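Local coordinates for protein UL16 (Human herpesvirus 5 strain ad169, PDB 2WY3) that helps the virus escape natural killer cells by retaining stress ligands of the KLRK1 receptor, such as ULBP1 and ULBP2, inside the infected cell, at residues Val43-His57 and Arg102-Arg116. Sequence-based numbering, arbitrary orientation.
With NAG (2-acetamido-2-deoxy-beta-D-glucopyranose), chain M; NAG (2-acetamido-2-deoxy-beta-D-glucopyranose), chain K.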
ATOM      1  N   VAL B  43     -10.383 -14.111   3.084  1.00 21.18           N
ATOM      2  CA  VAL B  43     -10.971 -14.303   1.766  1.00 17.41           C
ATOM      3  C   VAL B  43     -10.768 -15.753   1.344  1.00 21.81           C
ATOM      4  O   VAL B  43      -9.657 -16.266   1.426  1.00 26.98           O
ATOM      5  CB  VAL B  43     -10.318 -13.367   0.733  1.00 18.42           C
ATOM      6  CG1 VAL B  43     -10.862 -13.642  -0.672  1.00 22.50           C
ATOM      7  CG2 VAL B  43     -10.571 -11.911   1.123  1.00 18.55           C
ATOM      8  N   THR B  44     -11.826 -16.431   0.909  1.00 22.78           N
ATOM      9  CA  THR B  44     -11.659 -17.817   0.468  1.00 27.17           C
ATOM     10  C   THR B  44     -11.310 -17.882  -1.011  1.00 25.60           C
ATOM     11  O   THR B  44     -11.523 -16.926  -1.743  1.00 20.67           O
ATOM     12  CB  THR B  44     -12.912 -18.680   0.722  1.00 27.62           C
ATOM     13  OG1 THR B  44     -14.020 -18.139  -0.003  1.00 29.16           O
ATOM     14  CG2 THR B  44     -13.245 -18.712   2.203  1.00 37.04           C
ATOM     15  N   GLU B  45     -10.793 -19.030  -1.448  1.00 22.27           N
ATOM     16  CA  GLU B  45     -10.349 -19.185  -2.829  1.00 23.98           C
ATOM     17  C   GLU B  45     -11.418 -18.830  -3.851  1.00 28.53           C
ATOM     18  O   GLU B  45     -11.122 -18.216  -4.870  1.00 29.77           O
ATOM     19  CB  GLU B  45      -9.856 -20.615  -3.081  1.00 30.64           C
ATOM     20  CG  GLU B  45      -8.423 -20.863  -2.672  1.00 48.02           C
ATOM     21  CD  GLU B  45      -7.940 -22.235  -3.103  1.00 59.39           C
ATOM     22  OE1 GLU B  45      -8.274 -22.653  -4.234  1.00 59.94           O
ATOM     23  OE2 GLU B  45      -7.231 -22.892  -2.314  1.00 64.94           O
ATOM     24  N   ASP B  46     -12.663 -19.216  -3.589  1.00 25.53           N
ATOM     25  CA  ASP B  46     -13.719 -19.003  -4.573  1.00 23.11           C
ATOM     26  C   ASP B  46     -14.483 -17.696  -4.370  1.00 21.10           C
ATOM     27  O   ASP B  46     -15.397 -17.390  -5.123  1.00 22.08           O
ATOM     28  CB  ASP B  46     -14.682 -20.198  -4.607  1.00 28.00           C
ATOM     29  CG  ASP B  46     -15.636 -20.227  -3.416  1.00 35.71           C
ATOM     30  OD1 ASP B  46     -15.481 -19.415  -2.475  1.00 29.03           O
ATOM     31  OD2 ASP B  46     -16.555 -21.072  -3.425  1.00 29.64           O
ATOM     32  N   GLU B  47     -14.093 -16.909  -3.371  1.00 21.28           N
ATOM     33  CA  GLU B  47     -14.856 -15.706  -3.056  1.00 19.70           C
ATOM     34  C   GLU B  47     -14.635 -14.575  -4.055  1.00 20.83           C
ATOM     35  O   GLU B  47     -13.498 -14.154  -4.308  1.00 23.19           O
ATOM     36  CB  GLU B  47     -14.563 -15.206  -1.638  1.00 18.84           C
ATOM     37  CG  GLU B  47     -15.514 -14.076  -1.219  1.00 18.68           C
ATOM     38  CD  GLU B  47     -15.279 -13.600   0.203  1.00 26.08           C
ATOM     39  OE1 GLU B  47     -14.378 -14.148   0.867  1.00 23.96           O
ATOM     40  OE2 GLU B  47     -15.997 -12.673   0.648  1.00 23.83           O
ATOM     41  N   ILE B  48     -15.735 -14.076  -4.606  1.00 17.76           N
ATOM     42  CA  ILE B  48     -15.702 -12.924  -5.482  1.00 16.63           C
ATOM     43  C   ILE B  48     -15.922 -11.657  -4.678  1.00 19.88           C
ATOM     44  O   ILE B  48     -16.957 -11.501  -4.007  1.00 17.78           O
ATOM     45  CB  ILE B  48     -16.773 -13.029  -6.588  1.00 18.07           C
ATOM     46  CG1 ILE B  48     -16.531 -14.300  -7.406  1.00 21.69           C
ATOM     47  CG2 ILE B  48     -16.752 -11.782  -7.450  1.00 17.19           C
ATOM     48  CD1 ILE B  48     -17.678 -14.670  -8.335  1.00 27.84           C
ATOM     49  N   ILE B  49     -14.930 -10.771  -4.724  1.00 17.09           N
ATOM     50  CA  ILE B  49     -15.018  -9.457  -4.100  1.00 15.47           C
ATOM     51  C   ILE B  49     -14.740  -8.401  -5.178  1.00 17.99           C
ATOM     52  O   ILE B  49     -14.365  -8.740  -6.300  1.00 16.84           O
ATOM     53  CB  ILE B  49     -14.027  -9.337  -2.926  1.00 15.24           C
ATOM     54  CG1 ILE B  49     -12.595  -9.684  -3.370  1.00 15.75           C
ATOM     55  CG2 ILE B  49     -14.451 -10.273  -1.797  1.00 18.24           C
ATOM     56  CD1 ILE B  49     -11.556  -9.422  -2.284  1.00 16.57           C
ATOM     57  N   GLY B  50     -14.944  -7.128  -4.877  1.00 14.29           N
ATOM     58  CA  GLY B  50     -14.706  -6.138  -5.909  1.00 17.13           C
ATOM     59  C   GLY B  50     -15.051  -4.728  -5.516  1.00 13.64           C
ATOM     60  O   GLY B  50     -15.410  -4.455  -4.363  1.00 13.40           O
ATOM     61  N   VAL B  51     -14.992  -3.839  -6.501  1.00 13.90           N
ATOM     62  CA  VAL B  51     -15.164  -2.414  -6.255  1.00 13.79           C
ATOM     63  C   VAL B  51     -16.113  -1.827  -7.298  1.00 12.24           C
ATOM     64  O   VAL B  51     -15.903  -1.999  -8.495  1.00 15.98           O
ATOM     65  CB  VAL B  51     -13.818  -1.662  -6.345  1.00 14.48           C
ATOM     66  CG1 VAL B  51     -14.008  -0.207  -5.986  1.00 16.68           C
ATOM     67  CG2 VAL B  51     -12.775  -2.308  -5.422  1.00 17.93           C
ATOM     68  N   ALA B  52     -17.159  -1.153  -6.823  1.00 13.65           N
ATOM     69  CA  ALA B  52     -18.095  -0.455  -7.697  1.00 12.80           C
ATOM     70  C   ALA B  52     -17.741   1.025  -7.754  1.00 15.34           C
ATOM     71  O   ALA B  52     -17.416   1.626  -6.730  1.00 14.94           O
ATOM     72  CB  ALA B  52     -19.532  -0.626  -7.170  1.00 15.09           C
ATOM     73  N   PHE B  53     -17.815   1.607  -8.948  1.00 13.05           N
ATOM     74  CA  PHE B  53     -17.568   3.033  -9.139  1.00 12.35           C
ATOM     75  C   PHE B  53     -18.818   3.720  -9.690  1.00 18.56           C
ATOM     76  O   PHE B  53     -19.254   3.426 -10.814  1.00 21.10           O
ATOM     77  CB  PHE B  53     -16.399   3.256 -10.117  1.00 12.81           C
ATOM     78  CG  PHE B  53     -16.298   4.679 -10.630  1.00 15.45           C
ATOM     79  CD1 PHE B  53     -16.299   5.749  -9.753  1.00 11.87           C
ATOM     80  CD2 PHE B  53     -16.209   4.936 -11.993  1.00 21.20           C
ATOM     81  CE1 PHE B  53     -16.215   7.062 -10.212  1.00 15.82           C
ATOM     82  CE2 PHE B  53     -16.116   6.246 -12.467  1.00 23.40           C
ATOM     83  CZ  PHE B  53     -16.125   7.312 -11.576  1.00 17.70           C
ATOM     84  N   THR B  54     -19.385   4.637  -8.916  1.00 11.31           N
ATOM     85  CA  THR B  54     -20.568   5.381  -9.369  1.00 12.73           C
ATOM     86  C   THR B  54     -20.130   6.806  -9.714  1.00 15.49           C
ATOM     87  O   THR B  54     -19.602   7.515  -8.865  1.00 13.24           O
ATOM     88  CB  THR B  54     -21.658   5.402  -8.256  1.00 16.58           C
ATOM     89  OG1 THR B  54     -22.069   4.058  -7.944  1.00 16.40           O
ATOM     90  CG2 THR B  54     -22.874   6.208  -8.701  1.00 18.47           C
ATOM     91  N   TRP B  55     -20.342   7.233 -10.957  1.00 15.62           N
ATOM     92  CA  TRP B  55     -19.861   8.543 -11.417  1.00 14.56           C
ATOM     93  C   TRP B  55     -20.538   9.689 -10.660  1.00 14.28           C
ATOM     94  O   TRP B  55     -21.747   9.664 -10.453  1.00 17.02           O
ATOM     95  CB  TRP B  55     -20.177   8.689 -12.911  1.00 14.67           C
ATOM     96  CG  TRP B  55     -19.506   9.844 -13.575  1.00 16.44           C
ATOM     97  CD1 TRP B  55     -18.283  10.390 -13.269  1.00 14.72           C
ATOM     98  CD2 TRP B  55     -20.008  10.572 -14.695  1.00 15.62           C
ATOM     99  NE1 TRP B  55     -18.000  11.431 -14.149  1.00 15.73           N
ATOM    100  CE2 TRP B  55     -19.049  11.559 -15.025  1.00 14.65           C
ATOM    101  CE3 TRP B  55     -21.174  10.478 -15.463  1.00 18.89           C
ATOM    102  CZ2 TRP B  55     -19.232  12.453 -16.086  1.00 18.12           C
ATOM    103  CZ3 TRP B  55     -21.357  11.376 -16.510  1.00 20.39           C
ATOM    104  CH2 TRP B  55     -20.387  12.344 -16.815  1.00 17.98           C
ATOM    105  N   GLN B  56     -19.763  10.696 -10.252  1.00 15.00           N
ATOM    106  CA  GLN B  56     -20.343  11.813  -9.504  1.00 17.02           C
ATOM    107  C   GLN B  56     -21.498  12.450 -10.258  1.00 19.56           C
ATOM    108  O   GLN B  56     -22.466  12.906  -9.652  1.00 16.67           O
ATOM    109  CB  GLN B  56     -19.300  12.901  -9.214  1.00 15.54           C
ATOM    110  CG  GLN B  56     -19.841  14.040  -8.334  1.00 16.97           C
ATOM    111  CD  GLN B  56     -18.790  15.099  -8.020  1.00 25.07           C
ATOM    112  OE1 GLN B  56     -17.641  14.973  -8.412  1.00 21.72           O
ATOM    113  NE2 GLN B  56     -19.188  16.144  -7.296  1.00 24.51           N
ATOM    114  N   HIS B  57     -21.387  12.480 -11.584  1.00 16.30           N
ATOM    115  CA  HIS B  57     -22.291  13.297 -12.403  1.00 16.54           C
ATOM    116  C   HIS B  57     -23.496  12.547 -12.943  1.00 20.55           C
ATOM    117  O   HIS B  57     -24.373  13.139 -13.581  1.00 23.49           O
ATOM    118  CB  HIS B  57     -21.514  13.944 -13.550  1.00 18.49           C
ATOM    119  CG  HIS B  57     -20.410  14.836 -13.084  1.00 19.28           C
ATOM    120  ND1 HIS B  57     -20.645  15.990 -12.368  1.00 20.67           N
ATOM    121  CD2 HIS B  57     -19.067  14.743 -13.220  1.00 20.59           C
ATOM    122  CE1 HIS B  57     -19.491  16.572 -12.087  1.00 22.78           C
ATOM    123  NE2 HIS B  57     -18.518  15.833 -12.588  1.00 21.53           N
ATOM    124  N   ARG B 102      -6.271   5.735  -9.408  1.00 18.27           N
ATOM    125  CA  ARG B 102      -6.564   6.273 -10.725  1.00 18.28           C
ATOM    126  C   ARG B 102      -6.201   7.738 -10.772  1.00 18.91           C
ATOM    127  O   ARG B 102      -6.181   8.409  -9.738  1.00 19.53           O
ATOM    128  CB  ARG B 102      -8.067   6.152 -11.021  1.00 19.41           C
ATOM    129  CG  ARG B 102      -8.694   4.842 -10.591  1.00 20.11           C
ATOM    130  CD  ARG B 102     -10.170   4.804 -10.986  1.00 23.34           C
ATOM    131  NE  ARG B 102     -10.359   4.330 -12.353  1.00 20.46           N
ATOM    132  CZ  ARG B 102     -11.517   4.352 -13.009  1.00 24.02           C
ATOM    133  NH1 ARG B 102     -12.607   4.865 -12.444  1.00 20.28           N
ATOM    134  NH2 ARG B 102     -11.582   3.874 -14.246  1.00 25.20           N
ATOM    135  N   MET B 103      -5.943   8.238 -11.975  1.00 19.26           N
ATOM    136  CA  MET B 103      -5.833   9.671 -12.185  1.00 21.91           C
ATOM    137  C   MET B 103      -7.187  10.293 -11.873  1.00 22.34           C
ATOM    138  O   MET B 103      -8.227   9.725 -12.206  1.00 19.65           O
ATOM    139  CB  MET B 103      -5.421   9.979 -13.629  1.00 24.58           C
ATOM    140  CG  MET B 103      -4.073   9.372 -13.990  1.00 31.93           C
ATOM    141  SD  MET B 103      -3.556   9.801 -15.665  1.00 59.84           S
ATOM    142  CE  MET B 103      -4.907   9.142 -16.622  1.00 28.67           C
ATOM    143  N   VAL B 104      -7.167  11.446 -11.217  1.00 19.18           N
ATOM    144  CA  VAL B 104      -8.395  12.143 -10.858  1.00 18.27           C
ATOM    145  C   VAL B 104      -8.796  13.116 -11.967  1.00 20.80           C
ATOM    146  O   VAL B 104      -8.058  14.049 -12.298  1.00 21.03           O
ATOM    147  CB  VAL B 104      -8.250  12.895  -9.520  1.00 27.64           C
ATOM    148  CG1 VAL B 104      -9.536  13.637  -9.184  1.00 22.17           C
ATOM    149  CG2 VAL B 104      -7.901  11.912  -8.406  1.00 33.36           C
ATOM    150  N   THR B 105      -9.953  12.863 -12.565  1.00 17.59           N
ATOM    151  CA  THR B 105     -10.444  13.668 -13.674  1.00 19.84           C
ATOM    152  C   THR B 105     -11.951  13.797 -13.558  1.00 21.56           C
ATOM    153  O   THR B 105     -12.575  13.141 -12.722  1.00 19.30           O
ATOM    154  CB  THR B 105     -10.168  12.989 -15.028  1.00 25.40           C
ATOM    155  OG1 THR B 105     -11.011  11.837 -15.156  1.00 21.37           O
ATOM    156  CG2 THR B 105      -8.702  12.559 -15.133  1.00 27.04           C
ATOM    157  N   ASN B 106     -12.530  14.624 -14.420  1.00 18.68           N
ATOM    158  CA  ASN B 106     -13.982  14.735 -14.499  1.00 16.30           C
ATOM    159  C   ASN B 106     -14.680  13.396 -14.784  1.00 16.73           C
ATOM    160  O   ASN B 106     -15.891  13.299 -14.665  1.00 19.76           O
ATOM    161  CB  ASN B 106     -14.400  15.808 -15.524  1.00 17.73           C
ATOM    162  CG  ASN B 106     -13.586  15.753 -16.823  1.00 18.43           C
ATOM    163  OD1 ASN B 106     -13.172  14.675 -17.278  1.00 20.99           O
ATOM    164  ND2 ASN B 106     -13.403  16.928 -17.448  1.00 19.09           N
ATOM    165  N   LEU B 107     -13.919  12.369 -15.154  1.00 16.28           N
ATOM    166  CA  LEU B 107     -14.511  11.063 -15.461  1.00 17.49           C
ATOM    167  C   LEU B 107     -14.252  10.011 -14.384  1.00 19.19           C
ATOM    168  O   LEU B 107     -14.757   8.893 -14.466  1.00 20.74           O
ATOM    169  CB  LEU B 107     -14.018  10.557 -16.836  1.00 20.96           C
ATOM    170  CG  LEU B 107     -14.496  11.397 -18.019  1.00 20.65           C
ATOM    171  CD1 LEU B 107     -13.964  10.853 -19.342  1.00 25.96           C
ATOM    172  CD2 LEU B 107     -16.031  11.447 -18.042  1.00 23.77           C
ATOM    173  N   THR B 108     -13.470  10.353 -13.367  1.00 18.05           N
ATOM    174  CA  THR B 108     -13.216   9.383 -12.297  1.00 16.47           C
ATOM    175  C   THR B 108     -13.686   9.876 -10.927  1.00 18.83           C
ATOM    176  O   THR B 108     -13.574   9.143  -9.937  1.00 17.67           O
ATOM    177  CB  THR B 108     -11.716   8.974 -12.202  1.00 17.98           C
ATOM    178  OG1 THR B 108     -10.916  10.131 -11.925  1.00 17.59           O
ATOM    179  CG2 THR B 108     -11.244   8.317 -13.515  1.00 19.31           C
ATOM    180  N   VAL B 109     -14.190  11.109 -10.860  1.00 12.93           N
ATOM    181  CA  VAL B 109     -14.799  11.597  -9.621  1.00 12.55           C
ATOM    182  C   VAL B 109     -16.094  10.826  -9.352  1.00 14.22           C
ATOM    183  O   VAL B 109     -16.798  10.419 -10.281  1.00 15.08           O
ATOM    184  CB  VAL B 109     -15.090  13.129  -9.655  1.00 16.28           C
ATOM    185  CG1 VAL B 109     -13.789  13.935  -9.477  1.00 15.59           C
ATOM    186  CG2 VAL B 109     -15.821  13.518 -10.941  1.00 18.53           C
ATOM    187  N   GLY B 110     -16.397  10.598  -8.079  1.00 13.95           N
ATOM    188  CA  GLY B 110     -17.580   9.832  -7.743  1.00 13.63           C
ATOM    189  C   GLY B 110     -17.390   9.025  -6.476  1.00 14.88           C
ATOM    190  O   GLY B 110     -16.731   9.486  -5.548  1.00 14.24           O
ATOM    191  N   ARG B 111     -17.995   7.844  -6.445  1.00 12.97           N
ATOM    192  CA  ARG B 111     -18.069   7.034  -5.216  1.00 11.18           C
ATOM    193  C   ARG B 111     -17.530   5.650  -5.511  1.00 14.94           C
ATOM    194  O   ARG B 111     -18.008   4.998  -6.445  1.00 16.01           O
ATOM    195  CB  ARG B 111     -19.539   6.925  -4.803  1.00 13.51           C
ATOM    196  CG  ARG B 111     -19.804   6.431  -3.379  1.00 17.55           C
ATOM    197  CD  ARG B 111     -21.317   6.341  -3.119  1.00 17.29           C
ATOM    198  NE  ARG B 111     -21.859   5.082  -3.616  1.00 21.31           N
ATOM    199  CZ  ARG B 111     -22.898   4.968  -4.433  1.00 22.58           C
ATOM    200  NH1 ARG B 111     -23.551   6.051  -4.858  1.00 24.01           N
ATOM    201  NH2 ARG B 111     -23.283   3.759  -4.820  1.00 17.99           N
ATOM    202  N   TYR B 112     -16.544   5.201  -4.729  1.00 11.90           N
ATOM    203  CA  TYR B 112     -15.949   3.871  -4.895  1.00 10.99           C
ATOM    204  C   TYR B 112     -16.343   3.021  -3.694  1.00 13.33           C
ATOM    205  O   TYR B 112     -15.969   3.345  -2.564  1.00 14.82           O
ATOM    206  CB  TYR B 112     -14.410   3.955  -5.012  1.00 12.66           C
ATOM    207  CG  TYR B 112     -13.979   4.636  -6.306  1.00 16.40           C
ATOM    208  CD1 TYR B 112     -13.591   3.880  -7.411  1.00 16.52           C
ATOM    209  CD2 TYR B 112     -13.998   6.026  -6.428  1.00 11.81           C
ATOM    210  CE1 TYR B 112     -13.215   4.495  -8.608  1.00 12.28           C
ATOM    211  CE2 TYR B 112     -13.622   6.648  -7.629  1.00 14.53           C
ATOM    212  CZ  TYR B 112     -13.240   5.876  -8.704  1.00 15.15           C
ATOM    213  OH  TYR B 112     -12.879   6.492  -9.894  1.00 15.64           O
ATOM    214  N   ASP B 113     -17.104   1.960  -3.943  1.00 12.78           N
ATOM    215  CA  ASP B 113     -17.637   1.108  -2.876  1.00 13.12           C
ATOM    216  C   ASP B 113     -16.949  -0.255  -2.927  1.00 14.14           C
ATOM    217  O   ASP B 113     -17.101  -0.984  -3.906  1.00 14.04           O
ATOM    218  CB  ASP B 113     -19.153   0.907  -3.041  1.00 13.71           C
ATOM    219  CG  ASP B 113     -19.955   2.172  -2.742  1.00 18.07           C
ATOM    220  OD1 ASP B 113     -19.588   2.900  -1.804  1.00 16.70           O
ATOM    221  OD2 ASP B 113     -20.951   2.448  -3.441  1.00 17.30           O
ATOM    222  N   CYS B 114     -16.206  -0.597  -1.879  1.00 13.20           N
ATOM    223  CA  CYS B 114     -15.596  -1.926  -1.790  1.00 14.06           C
ATOM    224  C   CYS B 114     -16.617  -2.904  -1.256  1.00 13.41           C
ATOM    225  O   CYS B 114     -17.138  -2.729  -0.154  1.00 12.50           O
ATOM    226  CB  CYS B 114     -14.375  -1.903  -0.888  1.00 18.90           C
ATOM    227  SG  CYS B 114     -13.040  -0.963  -1.696  1.00 22.68           S
ATOM    228  N   LEU B 115     -16.883  -3.947  -2.043  1.00 13.41           N
ATOM    229  CA  LEU B 115     -18.047  -4.793  -1.849  1.00 12.98           C
ATOM    230  C   LEU B 115     -17.661  -6.133  -1.281  1.00 12.49           C
ATOM    231  O   LEU B 115     -16.583  -6.639  -1.572  1.00 14.38           O
ATOM    232  CB  LEU B 115     -18.723  -5.068  -3.200  1.00 15.69           C
ATOM    233  CG  LEU B 115     -19.129  -3.855  -4.040  1.00 17.53           C
ATOM    234  CD1 LEU B 115     -19.840  -4.333  -5.313  1.00 22.74           C
ATOM    235  CD2 LEU B 115     -20.026  -2.940  -3.228  1.00 19.86           C
ATOM    236  N   ARG B 116     -18.562  -6.701  -0.488  1.00 14.89           N
ATOM    237  CA  ARG B 116     -18.447  -8.086  -0.028  1.00 16.24           C
ATOM    238  C   ARG B 116     -19.825  -8.647   0.247  1.00 20.47           C
ATOM    239  O   ARG B 116     -20.704  -7.940   0.731  1.00 22.15           O
ATOM    240  CB  ARG B 116     -17.628  -8.183   1.263  1.00 17.92           C
ATOM    241  CG  ARG B 116     -17.084  -9.600   1.515  1.00 18.12           C
ATOM    242  CD  ARG B 116     -16.110  -9.655   2.688  1.00 18.77           C
ATOM    243  NE  ARG B 116     -15.379 -10.931   2.654  1.00 18.71           N
ATOM    244  CZ  ARG B 116     -14.350 -11.230   3.434  1.00 22.55           C
ATOM    245  NH1 ARG B 116     -13.914 -10.349   4.332  1.00 21.71           N
ATOM    246  NH2 ARG B 116     -13.760 -12.409   3.317  1.00 21.32           N
TER
HETATM  247  C1  NAG M1206     -12.565  16.872 -18.634  1.00 20.45           C
HETATM  248  C2  NAG M1206     -12.714  18.192 -19.407  1.00 21.09           C
HETATM  249  C3  NAG M1206     -11.735  18.292 -20.575  1.00 28.42           C
HETATM  250  C4  NAG M1206     -10.319  17.982 -20.111  1.00 35.60           C
HETATM  251  C5  NAG M1206     -10.307  16.655 -19.353  1.00 25.90           C
HETATM  252  C6  NAG M1206      -8.929  16.314 -18.791  1.00 34.96           C
HETATM  253  C7  NAG M1206     -14.994  18.963 -19.199  1.00 31.48           C
HETATM  254  C8  NAG M1206     -16.319  19.196 -19.867  1.00 22.68           C
HETATM  255  N2  NAG M1206     -14.059  18.362 -19.927  1.00 21.43           N
HETATM  256  O3  NAG M1206     -11.796  19.599 -21.110  1.00 34.97           O
HETATM  257  O4  NAG M1206      -9.461  17.931 -21.236  1.00 37.25           O
HETATM  258  O5  NAG M1206     -11.214  16.701 -18.263  1.00 25.59           O
HETATM  259  O6  NAG M1206      -8.980  15.006 -18.253  1.00 37.02           O
HETATM  260  O7  NAG M1206     -14.814  19.296 -18.028  1.00 29.74           O
HETATM  261  C1  NAG K1204      -7.154 -20.858  -7.472  1.00 45.16           C
HETATM  262  C2  NAG K1204      -7.921 -22.133  -7.830  1.00 55.53           C
HETATM  263  C3  NAG K1204      -7.006 -23.347  -7.786  1.00 64.48           C
HETATM  264  C4  NAG K1204      -5.824 -23.099  -8.704  1.00 74.32           C
HETATM  265  C5  NAG K1204      -5.104 -21.823  -8.283  1.00 72.14           C
HETATM  266  C6  NAG K1204      -3.953 -21.524  -9.234  1.00 72.02           C
HETATM  267  C7  NAG K1204     -10.303 -22.276  -7.407  1.00 58.61           C
HETATM  268  C8  NAG K1204     -11.387 -22.697  -6.462  1.00 56.08           C
HETATM  269  N2  NAG K1204      -9.055 -22.334  -6.948  1.00 55.53           N
HETATM  270  O3  NAG K1204      -7.695 -24.504  -8.202  1.00 64.81           O
HETATM  271  O4  NAG K1204      -4.943 -24.197  -8.637  1.00 79.90           O
HETATM  272  O5  NAG K1204      -5.982 -20.712  -8.257  1.00 61.72           O
HETATM  273  O6  NAG K1204      -3.150 -20.507  -8.681  1.00 71.35           O
HETATM  274  O7  NAG K1204     -10.582 -21.896  -8.544  1.00 61.62           O
HETATM  275  O   HOH W   1     -20.245   2.949  -6.169  1.00 15.46           O
HETATM  276  O   HOH W   2     -24.380   2.833  -7.340  1.00 29.23           O
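G50, A52 and T54 of strand 49-55 pair with L115, D113 and R111 of strand 110-116 as antiparallel hydrogen-bonded pairs; V51-C114 and F53-Y112 are the non-hydrogen-bonded pairs between them. G50-L115 is joined by L115 N to G50 O (2.8 Å) alone, the buried G50 N lacking a partner. Just beyond the strand ends, Q56 N adds a backbone bond to V109 O.

On the face holding V51, F53, Y112 and C114, the F53 and Y112 rings form an offset stack, centroids 4.5 Å apart and planes 16° from parallel. F53 CG stands anti to the backbone N (chi1 166°), which brings the CD1-CE1 rim over Y112 CZ and OH. Y112 OH donates to T108 O (2.7 Å) and accepts from R102 NH1 (3.0 Å), held between the T108 loop and the end of strand 95-102; R102 NE turns to N82.

Polar side chains secure both ends. R116 grips E47 side-on, NE to OE2 (2.7 Å) and NH2 to OE1 (3.1 Å), with guanidinium and carboxylate nearly coplanar; NH2 also reaches E41 O. At the other end W55 NE1 donates in its ring plane to N106 O (2.9 Å), beside the glycan carried by N106, while W55 CZ2 touches L107 CD2.

On the face of A52, T54, R111, D113 and L115, R111 sends NE and NH2 to D113 OD2 and lays its guanidinium over T54. One water joins T54 OG1 to D113 OD2; another joins T54 OG1 to R111 NH2. D113 OD1 binds R127.

The two strands are neighbours inside the six-stranded sheet, and the C114-C38 disulfide ties strand 110-118 to strand 34-41 of the three-stranded sheet, consistent with the B-F disulfide of a V-type immunoglobulin-like beta-sandwich, with 49-55 as strand C.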